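Local coordinates for hydrogenase expression/formation protein (HypB) (Archaeoglobus fulgidus, PDB 2WSM) that is a hydrogenase maturation factor that binds and probably hydrolyses GTP, probably binds nickel and zinc, and dimerizes in a GTP-dependent way, at residues D173-K176 / M177-D180; C92-D95 / A96-Y100; I205-L208 / R209-N213; Y73-V76 / R77-G80; K43-L46 / I47-I51. All coordinates share one frame; numbering follows the deposited sequence.

Overall arrangement
All five contacts are local, each formed within one stretch of a P-loop GTPase fold built round a parallel sheet, and along the chain they run 5, 4, 2, 1, 3. Contacts 4 and 5 lie closest, with centres about 11 Å apart: helix 70-77 packs on helix 43-54 through Val76 CG1 and Glu48 CG, 3.5 Å apart. Contact 3, on helix 201-212, also touches helix 43-54, Leu208 CD1 lying 3.6 Å from Thr50 CG2. Helix 43-54, which begins with the last residues of a probable Walker A motif, is thus packed against two others. Contacts 1 and 2 touch none of the others; their centres are about 31 Å apart, on opposite sides of the chain's centre, and contact 2 adjoins the second subunit.

Contact 1 of 5, residues D173-K176 / M177-D180; sequences DVEK and MKAD
The first turns of helix 174-184 are tied by a salt bridge between Lys176 and Asp180, one helical turn apart, and begin at an N-cap, Asp173. There Asp173 OD1 accepts from Lys176 N at 3.3 Å; the amide meets the anti side of the carboxylate, 28° out of its plane. Lys176 itself runs nearly straight from a CG anti to the backbone N (chi1 172°) and bends only at chi4, a twist that brings NZ to 3.0 Å from OD2 of Asp180, one turn on. That oxygen receives it on its syn lone pair. The aliphatic chain joins in, Lys176 CG lying 3.5 Å from Asp180 OD2, while the backbones bond through Asp180 N and Lys176 O at 2.9 Å. Glu147 forms a second salt bridge to the lysine, so NZ links two acidic groups. Shortening Lys176 to an alanine would probably leave both Asp180 and Glu147 without their shared ammonium partner. Met177 CG passes 3.4 Å from Asp173 O. Beyond that Met177 turns inward, packing on Val145 of helix 145-148 and Ile161 of strand 158-162, and Lys178 rests on Ile190 of strand 189-192.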
loop_
_atom_site.group_PDB
_atom_site.type_symbol
_atom_site.label_atom_id
_atom_site.label_comp_id
_atom_site.label_asym_id
_atom_site.label_seq_id
_atom_site.Cartn_x
_atom_site.Cartn_y
_atom_site.Cartn_z
ATOM N N ASP A 173 1.995 -21.534 11.063
ATOM C CA ASP A 173 3.332 -22.094 11.007
ATOM C C ASP A 173 4.365 -20.983 11.137
ATOM O O ASP A 173 4.634 -20.257 10.179
ATOM C CB ASP A 173 3.506 -22.809 9.670
ATOM C CG ASP A 173 4.544 -23.888 9.725
ATOM O OD1 ASP A 173 5.732 -23.559 9.937
ATOM O OD2 ASP A 173 4.164 -25.067 9.549
ATOM N N VAL A 174 4.950 -20.855 12.318
ATOM C CA VAL A 174 5.853 -19.747 12.595
ATOM C C VAL A 174 7.137 -19.828 11.779
ATOM O O VAL A 174 7.645 -18.812 11.294
ATOM C CB VAL A 174 6.195 -19.655 14.101
ATOM C CG1 VAL A 174 7.245 -18.586 14.353
ATOM C CG2 VAL A 174 4.946 -19.365 14.899
ATOM N N GLU A 175 7.663 -21.038 11.626
ATOM C CA GLU A 175 8.931 -21.226 10.931
ATOM C C GLU A 175 8.819 -20.950 9.435
ATOM O O GLU A 175 9.806 -20.633 8.779
ATOM C CB GLU A 175 9.496 -22.623 11.212
ATOM C CG GLU A 175 10.006 -22.766 12.644
ATOM C CD GLU A 175 10.990 -21.658 13.016
ATOM O OE1 GLU A 175 12.005 -21.503 12.299
ATOM O OE2 GLU A 175 10.751 -20.940 14.016
ATOM N N LYS A 176 7.610 -21.059 8.901
ATOM C CA LYS A 176 7.358 -20.671 7.516
ATOM C C LYS A 176 7.316 -19.144 7.372
ATOM O O LYS A 176 7.806 -18.582 6.388
ATOM C CB LYS A 176 6.036 -21.263 7.039
ATOM C CG LYS A 176 5.602 -20.764 5.689
ATOM C CD LYS A 176 4.133 -21.053 5.429
ATOM C CE LYS A 176 3.636 -20.230 4.252
ATOM N NZ LYS A 176 4.578 -20.325 3.089
ATOM N N MET A 177 6.718 -18.475 8.354
ATOM C CA MET A 177 6.634 -17.024 8.325
ATOM C C MET A 177 8.046 -16.447 8.384
ATOM O O MET A 177 8.398 -15.553 7.618
ATOM C CB MET A 177 5.760 -16.505 9.473
ATOM C CG MET A 177 4.322 -16.964 9.384
ATOM S SD MET A 177 3.258 -16.412 10.732
ATOM C CE MET A 177 3.090 -14.667 10.357
ATOM N N LYS A 178 8.857 -16.995 9.279
ATOM C CA LYS A 178 10.247 -16.582 9.415
ATOM C C LYS A 178 11.022 -16.763 8.110
ATOM O O LYS A 178 11.709 -15.841 7.661
ATOM C CB LYS A 178 10.920 -17.366 10.545
ATOM C CG LYS A 178 12.338 -16.927 10.854
ATOM C CD LYS A 178 12.855 -17.604 12.123
ATOM C CE LYS A 178 14.327 -17.282 12.390
ATOM N NZ LYS A 178 14.571 -15.859 12.798
ATOM N N ALA A 179 10.902 -17.948 7.510
ATOM C CA ALA A 179 11.619 -18.283 6.278
ATOM C C ALA A 179 11.189 -17.423 5.086
ATOM O O ALA A 179 12.019 -17.014 4.278
ATOM C CB ALA A 179 11.458 -19.777 5.952
ATOM N N ASP A 180 9.891 -17.156 4.971
ATOM C CA ASP A 180 9.394 -16.284 3.907
ATOM C C ASP A 180 9.938 -14.863 4.090
ATOM O O ASP A 180 10.286 -14.191 3.127
ATOM C CB ASP A 180 7.865 -16.272 3.875
ATOM C CG ASP A 180 7.273 -17.622 3.495
ATOM O OD1 ASP A 180 8.002 -18.458 2.940
ATOM O OD2 ASP A 180 6.074 -17.853 3.748
#

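Contact 2 of 5, residues C92-D95 / A96-Y100; sequences CHLD and AHMIY
Met98 reaches back past Asp95 and Leu94 to His93, its chain extended beyond CG. Met98 CB sits 3.5 Å from Asp95 O. The first torsion (chi1 -77°) sets CG beside the backbone N, and Met98 CG comes to 3.3 Å from Asp95 OD1. Farther out, Met98 SD lies 3.6 Å from Leu94 CA and also touches the leucine side chain, which it meets at about a right angle, through CD2. The terminal methyl, Met98 CE, ends 3.3 Å from His93 O, so the thioether lies along the last three residues before the helix.

Its own backbone is gripped at the same place. Asp95 is the N-cap of the weakly bonded helix 96-100: with CG between the backbone N and the carbonyl carbon (chi1 57°), Asp95 OD1 turns forward and accepts from Met98 N at 3.0 Å, nearly along its C-O axis. Asp95 O takes the same N-H in a second, weak bond. Upstream, His93 ND1 donates to Leu94 O at 2.6 Å; the bond lies almost in the imidazole plane and is nearly straight at the hydrogen (174°), but arrives well above the carbonyl plane. Phe126 stacks on this ring. Cys92 is joined by a disulfide to Cys122, and Cys92 and His93 pack on His93 and Cys92 of the second subunit, placing this loop at the dimer contact.

Chemically, one amide N-H at the start of the helix is shared by two oxygens of a single residue. A carboxylate there would probably interact favourably with the helix N-terminus, whereas nearby Glu91 is likely to oppose its negative charge.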
loop_
_atom_site.group_PDB
_atom_site.type_symbol
_atom_site.label_atom_id
_atom_site.label_comp_id
_atom_site.label_asym_id
_atom_site.label_seq_id
_atom_site.Cartn_x
_atom_site.Cartn_y
_atom_site.Cartn_z
ATOM N N CYS A 92 -4.476 5.996 3.533
ATOM C CA CYS A 92 -4.242 4.652 4.056
ATOM C C CYS A 92 -2.795 4.478 4.506
ATOM O O CYS A 92 -2.274 3.371 4.498
ATOM C CB CYS A 92 -4.573 3.611 2.983
ATOM S SG CYS A 92 -3.756 3.903 1.376
ATOM N N HIS A 93 -2.151 5.579 4.889
ATOM C CA HIS A 93 -0.733 5.562 5.250
ATOM C C HIS A 93 -0.330 6.929 5.792
ATOM O O HIS A 93 -0.951 7.926 5.456
ATOM C CB HIS A 93 0.096 5.301 3.996
ATOM C CG HIS A 93 0.008 6.412 2.996
ATOM N ND1 HIS A 93 0.817 7.527 3.050
ATOM C CD2 HIS A 93 -0.825 6.605 1.946
ATOM C CE1 HIS A 93 0.504 8.345 2.062
ATOM N NE2 HIS A 93 -0.492 7.810 1.380
ATOM N N LEU A 94 0.724 6.985 6.599
ATOM C CA LEU A 94 1.312 8.268 6.966
ATOM C C LEU A 94 2.169 8.790 5.809
ATOM O O LEU A 94 2.571 8.030 4.924
ATOM C CB LEU A 94 2.172 8.154 8.227
ATOM C CG LEU A 94 1.603 7.483 9.486
ATOM C CD1 LEU A 94 2.685 7.355 10.561
ATOM C CD2 LEU A 94 0.386 8.224 10.027
ATOM N N ASP A 95 2.432 10.093 5.810
ATOM C CA ASP A 95 3.381 10.678 4.870
ATOM C C ASP A 95 4.191 11.734 5.599
ATOM O O ASP A 95 3.849 12.113 6.717
ATOM C CB ASP A 95 2.691 11.250 3.619
ATOM C CG ASP A 95 1.633 12.291 3.941
ATOM O OD1 ASP A 95 1.723 12.966 4.991
ATOM O OD2 ASP A 95 0.698 12.435 3.126
ATOM N N ALA A 96 5.268 12.190 4.972
ATOM C CA ALA A 96 6.166 13.145 5.608
ATOM C C ALA A 96 5.437 14.415 6.066
ATOM O O ALA A 96 5.776 14.994 7.094
ATOM C CB ALA A 96 7.327 13.480 4.681
ATOM N N HIS A 97 4.425 14.828 5.312
ATOM C CA HIS A 97 3.661 16.022 5.656
ATOM C C HIS A 97 2.914 15.904 6.977
ATOM O O HIS A 97 2.804 16.881 7.715
ATOM C CB HIS A 97 2.675 16.400 4.546
ATOM C CG HIS A 97 2.109 17.778 4.696
ATOM N ND1 HIS A 97 1.047 18.062 5.528
ATOM C CD2 HIS A 97 2.471 18.956 4.132
ATOM C CE1 HIS A 97 0.773 19.354 5.465
ATOM N NE2 HIS A 97 1.622 19.918 4.623
ATOM N N MET A 98 2.399 14.716 7.273
ATOM C CA MET A 98 1.627 14.505 8.499
ATOM C C MET A 98 2.434 14.731 9.775
ATOM O O MET A 98 1.866 15.017 10.826
ATOM C CB MET A 98 1.040 13.095 8.541
ATOM C CG MET A 98 -0.171 12.888 7.672
ATOM S SD MET A 98 -0.643 11.153 7.709
ATOM C CE MET A 98 -1.747 11.059 6.296
ATOM N N ILE A 99 3.751 14.580 9.702
ATOM C CA ILE A 99 4.560 14.749 10.895
ATOM C C ILE A 99 5.464 15.967 10.811
ATOM O O ILE A 99 6.105 16.339 11.790
ATOM C CB ILE A 99 5.432 13.506 11.189
ATOM C CG1 ILE A 99 6.632 13.464 10.249
ATOM C CG2 ILE A 99 4.594 12.223 11.132
ATOM C CD1 ILE A 99 7.493 12.219 10.423
ATOM N N TYR A 100 5.505 16.579 9.638
ATOM C CA TYR A 100 6.443 17.655 9.359
ATOM C C TYR A 100 6.376 18.767 10.403
ATOM O O TYR A 100 7.406 19.238 10.866
ATOM C CB TYR A 100 6.201 18.184 7.945
ATOM C CG TYR A 100 6.898 19.479 7.618
ATOM C CD1 TYR A 100 8.270 19.614 7.780
ATOM C CD2 TYR A 100 6.184 20.560 7.112
ATOM C CE1 TYR A 100 8.908 20.793 7.471
ATOM C CE2 TYR A 100 6.814 21.746 6.797
ATOM C CZ TYR A 100 8.175 21.857 6.978
ATOM O OH TYR A 100 8.801 23.039 6.664
#

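Contact 3 of 5, residues I205-L208 / R209-N213; sequences IDFL and RGILN
The guanidinium of Arg209 has Ile205 CG2 over one face and Asp206 OD1 at its edge. The methyl sits 3.3 Å above the plane, offset toward the rim on the NH2 side, with Ile205 CG2 lying 3.5 Å from Arg209 CZ. The edge bond is weak: Arg209 NH2 is 3.5 Å from Asp206 OD1, and the carboxylate and guanidinium planes are 44° apart, so the salt bridge lacks a coplanar, two-pronged geometry. The other flat group, the ring of Phe207, carries Ile211 CG2 over one face. That methyl is 4.2 Å from the ring centroid and 28° off the normal, a CH-pi contact whose closest carbon is Phe207 CE1.

These pairs are spaced three and four residues apart on helix 201-212, near the end of the modelled chain. Arg209 N bonds to Ile205 O at 2.9 Å in the regular helical pattern, but Leu208 O is shared near the C-terminal end: Leu212 N donates to it at 3.1 Å, and Ile211 N adds a weak bond. Ile211 holds its CG1 branch between the backbone N and the carbonyl carbon (chi1 68°), which packs CG1 tightly, 3.0 Å from Leu208 O, and carries CD1 to 4.0 Å from Leu208 CD2. The two side chains lie alongside each other, pointing the same way.

With a serine in place of Arg209, Asp206 would probably lose this weak ionic contact and the Ile205 methyl the flat surface it rests on. Ile205 and Arg209 both touch Ile54 of helix 43-54, while Ile211 packs on Val31 and Val33 of strand 31-37.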
loop_
_atom_site.group_PDB
_atom_site.type_symbol
_atom_site.label_atom_id
_atom_site.label_comp_id
_atom_site.label_asym_id
_atom_site.label_seq_id
_atom_site.Cartn_x
_atom_site.Cartn_y
_atom_site.Cartn_z
ATOM N N ILE A 205 14.456 -4.835 22.762
ATOM C CA ILE A 205 15.032 -3.744 23.534
ATOM C C ILE A 205 16.496 -3.562 23.154
ATOM O O ILE A 205 16.954 -2.439 22.933
ATOM C CB ILE A 205 14.902 -4.004 25.043
ATOM C CG1 ILE A 205 13.431 -3.957 25.463
ATOM C CG2 ILE A 205 15.723 -2.999 25.830
ATOM C CD1 ILE A 205 12.853 -2.560 25.528
ATOM N N ASP A 206 17.217 -4.676 23.065
ATOM C CA ASP A 206 18.614 -4.659 22.637
ATOM C C ASP A 206 18.792 -3.996 21.275
ATOM O O ASP A 206 19.753 -3.265 21.055
ATOM C CB ASP A 206 19.184 -6.080 22.603
ATOM C CG ASP A 206 19.403 -6.659 23.996
ATOM O OD1 ASP A 206 19.667 -5.879 24.937
ATOM O OD2 ASP A 206 19.314 -7.897 24.147
ATOM N N PHE A 207 17.871 -4.254 20.354
ATOM C CA PHE A 207 17.916 -3.600 19.050
ATOM C C PHE A 207 17.772 -2.085 19.194
ATOM O O PHE A 207 18.465 -1.321 18.524
ATOM C CB PHE A 207 16.822 -4.152 18.140
ATOM C CG PHE A 207 16.422 -3.220 17.030
ATOM C CD1 PHE A 207 17.210 -3.085 15.902
ATOM C CD2 PHE A 207 15.242 -2.499 17.106
ATOM C CE1 PHE A 207 16.836 -2.241 14.876
ATOM C CE2 PHE A 207 14.865 -1.655 16.086
ATOM C CZ PHE A 207 15.663 -1.522 14.969
ATOM N N LEU A 208 16.870 -1.655 20.070
ATOM C CA LEU A 208 16.679 -0.227 20.318
ATOM C C LEU A 208 17.925 0.418 20.935
ATOM O O LEU A 208 18.329 1.498 20.531
ATOM C CB LEU A 208 15.465 0.012 21.219
ATOM C CG LEU A 208 14.078 -0.224 20.627
ATOM C CD1 LEU A 208 13.011 0.048 21.686
ATOM C CD2 LEU A 208 13.858 0.641 19.387
ATOM N N ARG A 209 18.522 -0.246 21.920
ATOM C CA ARG A 209 19.750 0.256 22.531
ATOM C C ARG A 209 20.835 0.395 21.473
ATOM O O ARG A 209 21.564 1.386 21.441
ATOM C CB ARG A 209 20.224 -0.660 23.666
ATOM C CG ARG A 209 19.342 -0.624 24.912
ATOM C CD ARG A 209 19.913 -1.490 26.037
ATOM N NE ARG A 209 19.131 -1.387 27.267
ATOM C CZ ARG A 209 18.507 -2.405 27.853
ATOM N NH1 ARG A 209 17.818 -2.208 28.972
ATOM N NH2 ARG A 209 18.578 -3.622 27.329
ATOM N N GLY A 210 20.929 -0.598 20.597
ATOM C CA GLY A 210 21.894 -0.554 19.517
ATOM C C GLY A 210 21.768 0.702 18.672
ATOM O O GLY A 210 22.765 1.351 18.363
ATOM N N ILE A 211 20.542 1.053 18.296
ATOM C CA ILE A 211 20.332 2.175 17.385
ATOM C C ILE A 211 20.459 3.542 18.067
ATOM O O ILE A 211 20.667 4.556 17.406
ATOM C CB ILE A 211 18.975 2.071 16.661
ATOM C CG1 ILE A 211 17.820 2.269 17.648
ATOM C CG2 ILE A 211 18.868 0.732 15.933
ATOM C CD1 ILE A 211 16.454 2.420 16.993
ATOM N N LEU A 212 20.329 3.570 19.386
ATOM C CA LEU A 212 20.481 4.814 20.133
ATOM C C LEU A 212 21.939 5.071 20.518
ATOM O O LEU A 212 22.313 6.196 20.846
ATOM C CB LEU A 212 19.591 4.818 21.378
ATOM C CG LEU A 212 18.089 4.936 21.101
ATOM C CD1 LEU A 212 17.271 4.732 22.370
ATOM C CD2 LEU A 212 17.751 6.271 20.452
ATOM N N ASN A 213 22.757 4.024 20.477
ATOM C CA ASN A 213 24.168 4.154 20.826
ATOM C C ASN A 213 25.080 4.231 19.603
ATOM O O ASN A 213 25.004 5.174 18.808
ATOM C CB ASN A 213 24.601 3.009 21.743
ATOM C CG ASN A 213 23.996 3.116 23.139
ATOM O OD1 ASN A 213 23.626 4.203 23.592
ATOM N ND2 ASN A 213 23.902 1.982 23.830
#

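Contact 4 of 5, residues Y73-V76 / R77-G80; sequences YERV and RRFG
Tyr73 and Arg77 meet as two flat groups turned only 28° apart, with the ring atom CD1 over one face of the guanidinium. Tyr73 CD1 stands 3.0 Å above that plane, near its rim, and 3.1 Å from Arg77 CZ, closer than normal packing, so the exact spacing is doubtful. Relative to the ring, NH2 arrives obliquely, while Arg77 NH1 reaches back to 3.4 Å from Tyr73 CB. An extended Arg77 chain passes beside Tyr73 O to get there. Arg77 N also bonds to Tyr73 O at 3.0 Å.

Arg78 packs on Arg75 instead. Its chain bends at chi3 and lays one face of the guanidinium over the aliphatic part of Arg75, whose CG is 3.9 Å above the plane of the Arg78 group. Their guanidinium planes are 25° apart. Arg75 NE has a salt bridge to Glu52, which probably offsets the charge of Arg75. Phe79 follows, its CD2 lying 3.5 Å from Arg75 O.

The helical pattern frays here: Arg78 N to Glu74 O is a weak bond, and a type I turn from Arg77 to Gly80 closes with Gly80 N on Arg77 O at 2.9 Å. Through this turn helix 70-77 leads toward strand 82-85. Val76 packs between that strand, at Ala83, and Glu48 of helix 43-54, which Arg75 also touches through Leu45 and Arg49.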
loop_
_atom_site.group_PDB
_atom_site.type_symbol
_atom_site.label_atom_id
_atom_site.label_comp_id
_atom_site.label_asym_id
_atom_site.label_seq_id
_atom_site.Cartn_x
_atom_site.Cartn_y
_atom_site.Cartn_z
ATOM N N TYR A 73 -4.478 5.572 25.338
ATOM C CA TYR A 73 -3.900 6.909 25.385
ATOM C C TYR A 73 -3.503 7.298 26.805
ATOM O O TYR A 73 -2.441 7.880 27.028
ATOM C CB TYR A 73 -4.831 7.952 24.769
ATOM C CG TYR A 73 -4.563 8.152 23.303
ATOM C CD1 TYR A 73 -3.435 8.834 22.875
ATOM C CD2 TYR A 73 -5.424 7.639 22.346
ATOM C CE1 TYR A 73 -3.176 9.008 21.530
ATOM C CE2 TYR A 73 -5.181 7.811 21.007
ATOM C CZ TYR A 73 -4.056 8.492 20.601
ATOM O OH TYR A 73 -3.816 8.654 19.258
ATOM N N GLU A 74 -4.358 6.962 27.762
ATOM C CA GLU A 74 -4.031 7.165 29.161
ATOM C C GLU A 74 -2.786 6.374 29.507
ATOM O O GLU A 74 -1.881 6.875 30.169
ATOM C CB GLU A 74 -5.186 6.713 30.049
ATOM C CG GLU A 74 -5.027 7.118 31.498
ATOM C CD GLU A 74 -6.350 7.149 32.236
ATOM O OE1 GLU A 74 -7.099 6.148 32.166
ATOM O OE2 GLU A 74 -6.638 8.176 32.885
ATOM N N ARG A 75 -2.729 5.134 29.042
ATOM C CA ARG A 75 -1.629 4.263 29.420
ATOM C C ARG A 75 -0.277 4.812 28.959
ATOM O O ARG A 75 0.698 4.785 29.711
ATOM C CB ARG A 75 -1.853 2.840 28.910
ATOM C CG ARG A 75 -0.892 1.827 29.505
ATOM C CD ARG A 75 -1.240 0.417 29.068
ATOM N NE ARG A 75 -0.095 -0.486 29.169
ATOM C CZ ARG A 75 -0.123 -1.767 28.811
ATOM N NH1 ARG A 75 -1.240 -2.300 28.333
ATOM N NH2 ARG A 75 0.965 -2.515 28.936
ATOM N N VAL A 76 -0.223 5.323 27.730
ATOM C CA VAL A 76 1.030 5.850 27.200
ATOM C C VAL A 76 1.380 7.195 27.827
ATOM O O VAL A 76 2.542 7.456 28.139
ATOM C CB VAL A 76 1.012 5.989 25.661
ATOM C CG1 VAL A 76 0.681 4.662 25.008
ATOM C CG2 VAL A 76 0.031 7.067 25.222
ATOM N N ARG A 77 0.371 8.037 28.017
ATOM C CA ARG A 77 0.580 9.369 28.571
ATOM C C ARG A 77 0.890 9.315 30.067
ATOM O O ARG A 77 1.485 10.236 30.626
ATOM C CB ARG A 77 -0.644 10.248 28.309
ATOM C CG ARG A 77 -0.693 10.819 26.902
ATOM C CD ARG A 77 -2.103 11.200 26.494
ATOM N NE ARG A 77 -2.177 11.515 25.069
ATOM C CZ ARG A 77 -3.307 11.574 24.367
ATOM N NH1 ARG A 77 -4.473 11.337 24.956
ATOM N NH2 ARG A 77 -3.270 11.867 23.072
ATOM N N ARG A 78 0.497 8.217 30.701
ATOM C CA ARG A 78 0.648 8.061 32.138
ATOM C C ARG A 78 2.100 8.179 32.590
ATOM O O ARG A 78 2.372 8.584 33.721
ATOM C CB ARG A 78 0.074 6.716 32.570
ATOM C CG ARG A 78 0.277 6.378 34.036
ATOM C CD ARG A 78 -0.186 4.963 34.290
ATOM N NE ARG A 78 -1.407 4.685 33.540
ATOM C CZ ARG A 78 -1.909 3.471 33.355
ATOM N NH1 ARG A 78 -1.288 2.417 33.868
ATOM N NH2 ARG A 78 -3.027 3.311 32.657
ATOM N N PHE A 79 3.028 7.826 31.707
ATOM C CA PHE A 79 4.447 7.866 32.045
ATOM C C PHE A 79 5.065 9.225 31.733
ATOM O O PHE A 79 6.284 9.356 31.612
ATOM C CB PHE A 79 5.212 6.741 31.335
ATOM C CG PHE A 79 4.856 5.365 31.826
ATOM C CD1 PHE A 79 5.490 4.829 32.937
ATOM C CD2 PHE A 79 3.880 4.615 31.186
ATOM C CE1 PHE A 79 5.162 3.565 33.400
ATOM C CE2 PHE A 79 3.547 3.351 31.643
ATOM C CZ PHE A 79 4.187 2.825 32.753
ATOM N N GLY A 80 4.215 10.238 31.611
ATOM C CA GLY A 80 4.677 11.588 31.359
ATOM C C GLY A 80 5.259 11.708 29.969
ATOM O O GLY A 80 5.749 12.766 29.572
#

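Contact 5 of 5, residues K43-L46 / I47-I51; sequences KTLL and IERTI
Lys43 opens the helix by accepting from Ile47 N, and Ile47 CG1 packs 3.2 Å from the same Lys43 O. The ammonium group of Lys43 points elsewhere: NZ makes a salt bridge to Asp66 and hydrogen bonds to the carbonyl oxygens of Gly37 and Asn116. Thr44 divides its two branches, OG1 bonding to Glu115 while CG2 touches Glu48 OE2 at 3.5 Å. The other oxygen of that carboxylate, Glu48 OE1, lies 3.5 Å from Leu45 CD1, so Glu48 touches the side chains of both Thr44 and Leu45, four and three residues earlier. Leu45 CD1 also meets Arg49 CG at 3.8 Å, the two chains running alongside one another. Leu46 O takes two bonds from Thr50, OG1 at 2.6 Å and the backbone N at 3.0 Å, from opposite faces of the carbonyl plane. The threonine's chi1 of -62° puts OG1 beside its own backbone N, within range of that oxygen; OG1 also bonds to Trp204.

A lysine and threonine starting a helix after strand 31-37 fit the Walker A P-loop of SIMIBI GTPases. In such motifs the lysine typically contacts nucleotide phosphates and the threonine or serine the magnesium ion; Lys43 and Thr44 are consistent with those positions, though here their polar ends meet protein atoms.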
loop_
_atom_site.group_PDB
_atom_site.type_symbol
_atom_site.label_atom_id
_atom_site.label_comp_id
_atom_site.label_asym_id
_atom_site.label_seq_id
_atom_site.Cartn_x
_atom_site.Cartn_y
_atom_site.Cartn_z
ATOM N N LYS A 43 1.062 -3.173 17.542
ATOM C CA LYS A 43 1.994 -2.049 17.515
ATOM C C LYS A 43 1.900 -1.201 18.777
ATOM O O LYS A 43 2.913 -0.778 19.334
ATOM C CB LYS A 43 1.737 -1.172 16.285
ATOM C CG LYS A 43 1.864 -1.902 14.953
ATOM C CD LYS A 43 1.445 -1.026 13.786
ATOM C CE LYS A 43 -0.061 -0.830 13.766
ATOM N NZ LYS A 43 -0.507 -0.116 12.552
ATOM N N THR A 44 0.674 -0.950 19.226
ATOM C CA THR A 44 0.448 -0.098 20.387
ATOM C C THR A 44 1.007 -0.712 21.666
ATOM O O THR A 44 1.670 -0.028 22.448
ATOM C CB THR A 44 -1.052 0.200 20.573
ATOM O OG1 THR A 44 -1.542 0.891 19.422
ATOM C CG2 THR A 44 -1.297 1.057 21.810
ATOM N N LEU A 45 0.736 -1.996 21.883
ATOM C CA LEU A 45 1.208 -2.673 23.086
ATOM C C LEU A 45 2.728 -2.726 23.120
ATOM O O LEU A 45 3.340 -2.496 24.165
ATOM C CB LEU A 45 0.625 -4.082 23.197
ATOM C CG LEU A 45 1.058 -4.896 24.423
ATOM C CD1 LEU A 45 0.730 -4.153 25.704
ATOM C CD2 LEU A 45 0.405 -6.270 24.433
ATOM N N LEU A 46 3.339 -3.031 21.978
ATOM C CA LEU A 46 4.797 -3.041 21.905
ATOM C C LEU A 46 5.373 -1.682 22.293
ATOM O O LEU A 46 6.392 -1.604 22.981
ATOM C CB LEU A 46 5.284 -3.436 20.511
ATOM C CG LEU A 46 6.808 -3.461 20.350
ATOM C CD1 LEU A 46 7.438 -4.513 21.260
ATOM C CD2 LEU A 46 7.198 -3.702 18.904
ATOM N N ILE A 47 4.711 -0.611 21.861
ATOM C CA ILE A 47 5.169 0.738 22.170
ATOM C C ILE A 47 5.041 1.044 23.667
ATOM O O ILE A 47 5.960 1.584 24.282
ATOM C CB ILE A 47 4.421 1.793 21.335
ATOM C CG1 ILE A 47 4.886 1.740 19.877
ATOM C CG2 ILE A 47 4.642 3.198 21.910
ATOM C CD1 ILE A 47 4.062 2.632 18.931
ATOM N N GLU A 48 3.909 0.681 24.255
ATOM C CA GLU A 48 3.719 0.862 25.689
ATOM C C GLU A 48 4.759 0.067 26.467
ATOM O O GLU A 48 5.491 0.624 27.284
ATOM C CB GLU A 48 2.310 0.437 26.101
ATOM C CG GLU A 48 1.210 1.210 25.383
ATOM C CD GLU A 48 -0.131 0.497 25.402
ATOM O OE1 GLU A 48 -0.140 -0.745 25.541
ATOM O OE2 GLU A 48 -1.172 1.179 25.261
ATOM N N ARG A 49 4.822 -1.239 26.208
ATOM C CA ARG A 49 5.778 -2.107 26.889
ATOM C C ARG A 49 7.195 -1.545 26.790
ATOM O O ARG A 49 7.960 -1.607 27.742
ATOM C CB ARG A 49 5.716 -3.535 26.334
ATOM C CG ARG A 49 4.391 -4.258 26.588
ATOM C CD ARG A 49 4.211 -4.612 28.070
ATOM N NE ARG A 49 5.456 -5.110 28.642
ATOM C CZ ARG A 49 5.814 -6.388 28.665
ATOM N NH1 ARG A 49 5.005 -7.310 28.167
ATOM N NH2 ARG A 49 6.977 -6.742 29.196
ATOM N N THR A 50 7.537 -0.983 25.640
ATOM C CA THR A 50 8.845 -0.365 25.459
ATOM C C THR A 50 9.024 0.816 26.405
ATOM O O THR A 50 10.052 0.959 27.066
ATOM C CB THR A 50 9.011 0.165 24.033
ATOM O OG1 THR A 50 8.934 -0.920 23.105
ATOM C CG2 THR A 50 10.340 0.891 23.881
ATOM N N ILE A 51 8.017 1.678 26.436
ATOM C CA ILE A 51 8.032 2.849 27.288
ATOM C C ILE A 51 8.201 2.428 28.746
ATOM O O ILE A 51 8.953 3.047 29.500
ATOM C CB ILE A 51 6.745 3.672 27.084
ATOM C CG1 ILE A 51 6.757 4.294 25.683
ATOM C CG2 ILE A 51 6.604 4.747 28.155
ATOM C CD1 ILE A 51 5.410 4.770 25.221
#